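Long-range contacts in leucine-rich repeat protein TpLRR (PDB 6MLX), which is of unknown function but, as a secreted, probably periplasmic leucine-rich repeat protein, may offer a solenoid surface for binding other molecules: residues A[22-27]-A[43-48]; A[62-67]-A[86-91]. All blocks are in the same frame, centred on the assembly; numbering follows the deposited sequence.

Contact 1: residues A[22-27]-A[43-48]; sequences IIITRY and LPVVEV
The carboxylate of Glu47 has methyl groups of Ile23 over one of its faces: CG2 stands 4.0 Å from CD of Glu47, while Ile23 CD1 lies over the oxygen-bearing margin, 3.9 Å from Glu47 OE2. Both side chains run alongside each other in the same direction, because Glu47 is extended with CG anti to the backbone N (chi1 175°). On the other face of the sheet, Ile24 and Val45 cross obliquely, CG1 to CG1 at 3.6 Å, and Ile22 meets Leu43 almost at right angles, its CG1 3.8 Å from Leu43 CB. Farther along strand 22-27, the ring of Tyr27 meets those of Phe11 and Phe53.

The backbones join in parallel. Ile22 N donates to Pro44 O at 2.7 Å, Val46 N to Ile22 O at 2.9 Å, and Ile24 N to Glu47 O at 2.9 Å, every donor in the plane of its carbonyl. Val46 is the extra residue of a beta bulge: its psi of -10° shifts the pairing from Ile22-Val45 to Ile23-Glu47 and leaves the buried Glu47 N without a partner. Strand 11-15 pairs antiparallel with the far edge of 22-27. The arrangement is that of a bulged parallel strand pair at the N-terminal end of a leucine-rich repeat solenoid.

Contact 2: residues A[62-67]-A[86-91]; sequences VSLPSS and ELPDGL
Successive coils of a BspA-type leucine-rich repeat solenoid meet here, each carrying a Leu-Pro pair 23 residues after the last: Leu64-Pro65 and Leu87-Pro88. Where the short parallel strands 61-63 and 84-86 end, Ser63 and Glu86 form a bridge with side chains on one face. Glu86 grips the neighbouring coil twice, its N donating to Val62 O at 2.9 Å, nearly along the C=O axis, and its O accepting from Leu64 N at 3.2 Å in the carbonyl plane. The Glu86 side chain bends at chi2 (-48°), so that its carboxylate leads away from the partner coil.

Beyond the bridge, side chains and backbone oxygens take over. Leu64 and Leu87 have nearly the same shape, with CG anti to the carbonyl carbon (chi1 -50° and -61°), and lie side by side, Leu64 CD1 4.0 Å from Leu87 CD2. Leu64 also crosses the ring of Pro88, CB to CD at 3.7 Å. That ring presses close against the preceding coil: Pro88 CB is only 3.0 Å from Pro65 O, and Pro88 CG 3.3 Å from the same oxygen. One step on, the chain turns in a type I beta turn from Pro88 to Leu91, which brings Gly90 CA to 3.2 Å from Ser66 O in a CA-H...O contact; no side chain intervenes there. Ile71 of strand 70-71 packs on both Leu64 and Leu91. Leucines stacked at equivalent positions are the hallmark of a leucine-rich repeat solenoid, and the proline after each is consistent with its BspA type.

How the contacts relate
Both contacts are partly buried and lie on the same side of the chain's centre, but contact 1 has no exposed residue among those that touch, whereas contact 2 has two, Ser66 and Glu86. Contact 1 belongs to the mixed sheet, its two full strands held by three backbone bonds; contact 2 leaves a three-stranded parallel sheet after one bridge and continues as loop, with proline and leucine packing replacing the ladder. They follow in series along the chain and touch directly: Val45 O probably accepts a hydrogen bond from Ser67 OG, and Val46 CG1 packs on Ser67 O. Segment 62-67 thus ends beside strand 43-48, in the mixed sheet that itself continues along the solenoid.

Contact 1: residues A[22-27]-A[43-48]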
loop_
_atom_site.group_PDB
_atom_site.type_symbol
_atom_site.label_atom_id
_atom_site.label_comp_id
_atom_site.label_asym_id
_atom_site.label_seq_id
_atom_site.Cartn_x
_atom_site.Cartn_y
_atom_site.Cartn_z
ATOM N N ILE A 22 17.813 -9.116 -9.353
ATOM C CA ILE A 22 16.770 -10.023 -9.823
ATOM C C ILE A 22 15.416 -9.350 -9.638
ATOM O O ILE A 22 15.123 -8.820 -8.556
ATOM C CB ILE A 22 16.827 -11.365 -9.063
ATOM C CG1 ILE A 22 18.185 -12.050 -9.263
ATOM C CG2 ILE A 22 15.698 -12.298 -9.493
ATOM C CD1 ILE A 22 18.541 -12.272 -10.717
ATOM N N ILE A 23 14.603 -9.355 -10.695
ATOM C CA ILE A 23 13.211 -8.921 -10.669
ATOM C C ILE A 23 12.335 -10.167 -10.649
ATOM O O ILE A 23 12.416 -10.996 -11.562
ATOM C CB ILE A 23 12.874 -8.057 -11.891
ATOM C CG1 ILE A 23 13.753 -6.798 -11.924
ATOM C CG2 ILE A 23 11.347 -7.767 -11.948
ATOM C CD1 ILE A 23 13.701 -6.016 -13.234
ATOM N N ILE A 24 11.496 -10.308 -9.625
ATOM C CA ILE A 24 10.613 -11.471 -9.531
ATOM C C ILE A 24 9.356 -11.195 -10.350
ATOM O O ILE A 24 8.622 -10.238 -10.080
ATOM C CB ILE A 24 10.261 -11.790 -8.072
ATOM C CG1 ILE A 24 11.518 -12.105 -7.271
ATOM C CG2 ILE A 24 9.299 -12.974 -7.998
ATOM C CD1 ILE A 24 12.213 -13.375 -7.686
ATOM N N THR A 25 9.117 -12.025 -11.366
ATOM C CA THR A 25 8.009 -11.807 -12.283
ATOM C C THR A 25 6.814 -12.704 -12.000
ATOM O O THR A 25 5.695 -12.346 -12.381
ATOM C CB THR A 25 8.464 -12.013 -13.735
ATOM O OG1 THR A 25 8.931 -13.358 -13.901
ATOM C CG2 THR A 25 9.589 -11.070 -14.062
ATOM N N ARG A 26 7.009 -13.848 -11.353
ATOM C CA ARG A 26 5.842 -14.655 -11.029
ATOM C C ARG A 26 6.188 -15.596 -9.880
ATOM O O ARG A 26 7.300 -16.129 -9.806
ATOM C CB ARG A 26 5.336 -15.431 -12.261
ATOM C CG ARG A 26 4.033 -16.200 -12.060
ATOM C CD ARG A 26 2.850 -15.238 -11.727
ATOM N NE ARG A 26 1.539 -15.843 -11.993
ATOM C CZ ARG A 26 0.424 -15.591 -11.304
ATOM N NH1 ARG A 26 0.426 -14.761 -10.275
ATOM N NH2 ARG A 26 -0.709 -16.191 -11.643
ATOM N N TYR A 27 5.239 -15.755 -8.965
ATOM C CA TYR A 27 5.285 -16.813 -7.972
ATOM C C TYR A 27 4.443 -17.967 -8.492
ATOM O O TYR A 27 3.267 -17.777 -8.829
ATOM C CB TYR A 27 4.781 -16.320 -6.620
ATOM C CG TYR A 27 4.570 -17.426 -5.606
ATOM C CD1 TYR A 27 5.622 -18.237 -5.201
ATOM C CD2 TYR A 27 3.320 -17.639 -5.044
ATOM C CE1 TYR A 27 5.433 -19.238 -4.267
ATOM C CE2 TYR A 27 3.111 -18.634 -4.118
ATOM C CZ TYR A 27 4.167 -19.434 -3.731
ATOM O OH TYR A 27 3.942 -20.413 -2.802
ATOM N N LEU A 43 22.702 -12.773 -6.958
ATOM C CA LEU A 43 22.259 -11.406 -7.201
ATOM C C LEU A 43 21.114 -11.047 -6.263
ATOM O O LEU A 43 20.276 -11.905 -5.954
ATOM C CB LEU A 43 21.816 -11.198 -8.648
ATOM C CG LEU A 43 23.006 -11.087 -9.592
ATOM C CD1 LEU A 43 22.570 -10.555 -10.957
ATOM C CD2 LEU A 43 24.110 -10.217 -8.966
ATOM N N PRO A 44 21.059 -9.803 -5.779
ATOM C CA PRO A 44 19.987 -9.417 -4.858
ATOM C C PRO A 44 18.649 -9.276 -5.575
ATOM O O PRO A 44 18.573 -8.863 -6.739
ATOM C CB PRO A 44 20.468 -8.066 -4.319
ATOM C CG PRO A 44 21.257 -7.496 -5.460
ATOM C CD PRO A 44 21.995 -8.691 -6.025
ATOM N N VAL A 45 17.583 -9.624 -4.851
ATOM C CA VAL A 45 16.221 -9.532 -5.367
ATOM C C VAL A 45 15.692 -8.136 -5.043
ATOM O O VAL A 45 15.425 -7.819 -3.878
ATOM C CB VAL A 45 15.324 -10.624 -4.773
ATOM C CG1 VAL A 45 13.877 -10.403 -5.190
ATOM C CG2 VAL A 45 15.801 -12.009 -5.206
ATOM N N VAL A 46 15.522 -7.305 -6.075
ATOM C CA VAL A 46 15.295 -5.871 -5.891
ATOM C C VAL A 46 13.895 -5.409 -6.279
ATOM O O VAL A 46 13.547 -4.247 -5.995
ATOM C CB VAL A 46 16.342 -5.037 -6.660
ATOM C CG1 VAL A 46 17.729 -5.288 -6.092
ATOM C CG2 VAL A 46 16.300 -5.381 -8.127
ATOM N N GLU A 47 13.087 -6.250 -6.923
ATOM C CA GLU A 47 11.788 -5.802 -7.403
ATOM C C GLU A 47 10.801 -6.964 -7.430
ATOM O O GLU A 47 11.168 -8.094 -7.767
ATOM C CB GLU A 47 11.921 -5.173 -8.790
ATOM C CG GLU A 47 10.608 -4.774 -9.441
ATOM C CD GLU A 47 10.821 -3.995 -10.728
ATOM O OE1 GLU A 47 9.909 -3.964 -11.577
ATOM O OE2 GLU A 47 11.911 -3.411 -10.891
ATOM N N VAL A 48 9.555 -6.682 -7.051
ATOM C CA VAL A 48 8.433 -7.590 -7.281
ATOM C C VAL A 48 7.621 -7.004 -8.432
ATOM O O VAL A 48 6.922 -6.001 -8.255
ATOM C CB VAL A 48 7.565 -7.776 -6.027
ATOM C CG1 VAL A 48 6.378 -8.693 -6.339
ATOM C CG2 VAL A 48 8.374 -8.313 -4.863
#

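Contact 2: residues A[62-67]-A[86-91]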
loop_
_atom_site.group_PDB
_atom_site.type_symbol
_atom_site.label_atom_id
_atom_site.label_comp_id
_atom_site.label_asym_id
_atom_site.label_seq_id
_atom_site.Cartn_x
_atom_site.Cartn_y
_atom_site.Cartn_z
ATOM N N VAL A 62 3.496 -13.077 3.488
ATOM C CA VAL A 62 4.570 -12.837 2.535
ATOM C C VAL A 62 5.651 -12.051 3.259
ATOM O O VAL A 62 5.350 -11.092 3.979
ATOM C CB VAL A 62 4.073 -12.066 1.298
ATOM C CG1 VAL A 62 5.239 -11.683 0.396
ATOM C CG2 VAL A 62 3.051 -12.890 0.529
ATOM N N SER A 63 6.902 -12.456 3.090
ATOM C CA SER A 63 8.027 -11.724 3.650
ATOM C C SER A 63 8.919 -11.278 2.506
ATOM O O SER A 63 9.321 -12.097 1.674
ATOM C CB SER A 63 8.798 -12.591 4.654
ATOM O OG SER A 63 10.021 -11.978 5.036
ATOM N N LEU A 64 9.218 -9.985 2.457
ATOM C CA LEU A 64 10.106 -9.498 1.413
ATOM C C LEU A 64 11.464 -9.118 2.000
ATOM O O LEU A 64 11.531 -8.607 3.124
ATOM C CB LEU A 64 9.503 -8.283 0.699
ATOM C CG LEU A 64 8.058 -8.496 0.228
ATOM C CD1 LEU A 64 7.472 -7.233 -0.407
ATOM C CD2 LEU A 64 8.001 -9.650 -0.750
ATOM N N PRO A 65 12.550 -9.359 1.268
ATOM C CA PRO A 65 13.887 -9.010 1.766
ATOM C C PRO A 65 14.177 -7.525 1.632
ATOM O O PRO A 65 13.641 -6.835 0.759
ATOM C CB PRO A 65 14.814 -9.808 0.847
ATOM C CG PRO A 65 14.057 -9.849 -0.463
ATOM C CD PRO A 65 12.611 -10.045 -0.038
ATOM N N SER A 66 15.098 -7.053 2.487
ATOM C CA SER A 66 15.474 -5.637 2.506
ATOM C C SER A 66 15.971 -5.125 1.159
ATOM O O SER A 66 15.948 -3.909 0.915
ATOM C CB SER A 66 16.519 -5.393 3.592
ATOM O OG SER A 66 17.422 -6.483 3.660
ATOM N N SER A 67 16.392 -6.020 0.265
ATOM C CA SER A 67 16.853 -5.637 -1.061
ATOM C C SER A 67 15.729 -5.192 -1.988
ATOM O O SER A 67 16.013 -4.583 -3.027
ATOM C CB SER A 67 17.605 -6.817 -1.684
ATOM O OG SER A 67 16.913 -8.029 -1.412
ATOM N N GLU A 86 5.570 -8.615 5.428
ATOM C CA GLU A 86 6.701 -7.959 6.064
ATOM C C GLU A 86 7.356 -7.072 5.018
ATOM O O GLU A 86 7.950 -7.569 4.050
ATOM C CB GLU A 86 7.689 -8.976 6.626
ATOM C CG GLU A 86 7.175 -9.782 7.832
ATOM C CD GLU A 86 6.542 -8.913 8.918
ATOM O OE1 GLU A 86 7.187 -7.904 9.322
ATOM O OE2 GLU A 86 5.433 -9.264 9.401
ATOM N N LEU A 87 7.227 -5.778 5.196
ATOM C CA LEU A 87 7.861 -5.033 4.123
ATOM C C LEU A 87 9.310 -4.751 4.490
ATOM O O LEU A 87 9.632 -4.540 5.666
ATOM C CB LEU A 87 7.128 -3.724 3.859
ATOM C CG LEU A 87 5.668 -3.899 3.424
ATOM C CD1 LEU A 87 4.992 -2.559 3.172
ATOM C CD2 LEU A 87 5.589 -4.777 2.181
ATOM N N PRO A 88 10.196 -4.738 3.511
ATOM C CA PRO A 88 11.605 -4.479 3.804
ATOM C C PRO A 88 11.853 -3.013 4.128
ATOM O O PRO A 88 11.125 -2.128 3.674
ATOM C CB PRO A 88 12.292 -4.865 2.494
ATOM C CG PRO A 88 11.278 -4.574 1.428
ATOM C CD PRO A 88 9.939 -4.908 2.067
ATOM N N ASP A 89 12.914 -2.748 4.892
ATOM C CA ASP A 89 13.324 -1.351 4.977
ATOM C C ASP A 89 13.894 -0.818 3.664
ATOM O O ASP A 89 13.996 0.395 3.500
ATOM C CB ASP A 89 14.333 -1.116 6.110
ATOM C CG ASP A 89 14.779 0.347 6.189
ATOM O OD1 ASP A 89 13.917 1.249 6.007
ATOM O OD2 ASP A 89 15.987 0.620 6.382
ATOM N N GLY A 90 14.221 -1.657 2.691
ATOM C CA GLY A 90 14.627 -1.060 1.423
ATOM C C GLY A 90 13.491 -0.495 0.569
ATOM O O GLY A 90 13.781 0.220 -0.397
ATOM N N LEU A 91 12.226 -0.780 0.895
ATOM C CA LEU A 91 11.141 -0.457 -0.035
ATOM C C LEU A 91 11.015 1.055 -0.257
ATOM O O LEU A 91 10.970 1.838 0.697
ATOM C CB LEU A 91 9.815 -1.033 0.468
ATOM C CG LEU A 91 8.606 -0.762 -0.440
ATOM C CD1 LEU A 91 8.740 -1.463 -1.796
ATOM C CD2 LEU A 91 7.308 -1.168 0.241
#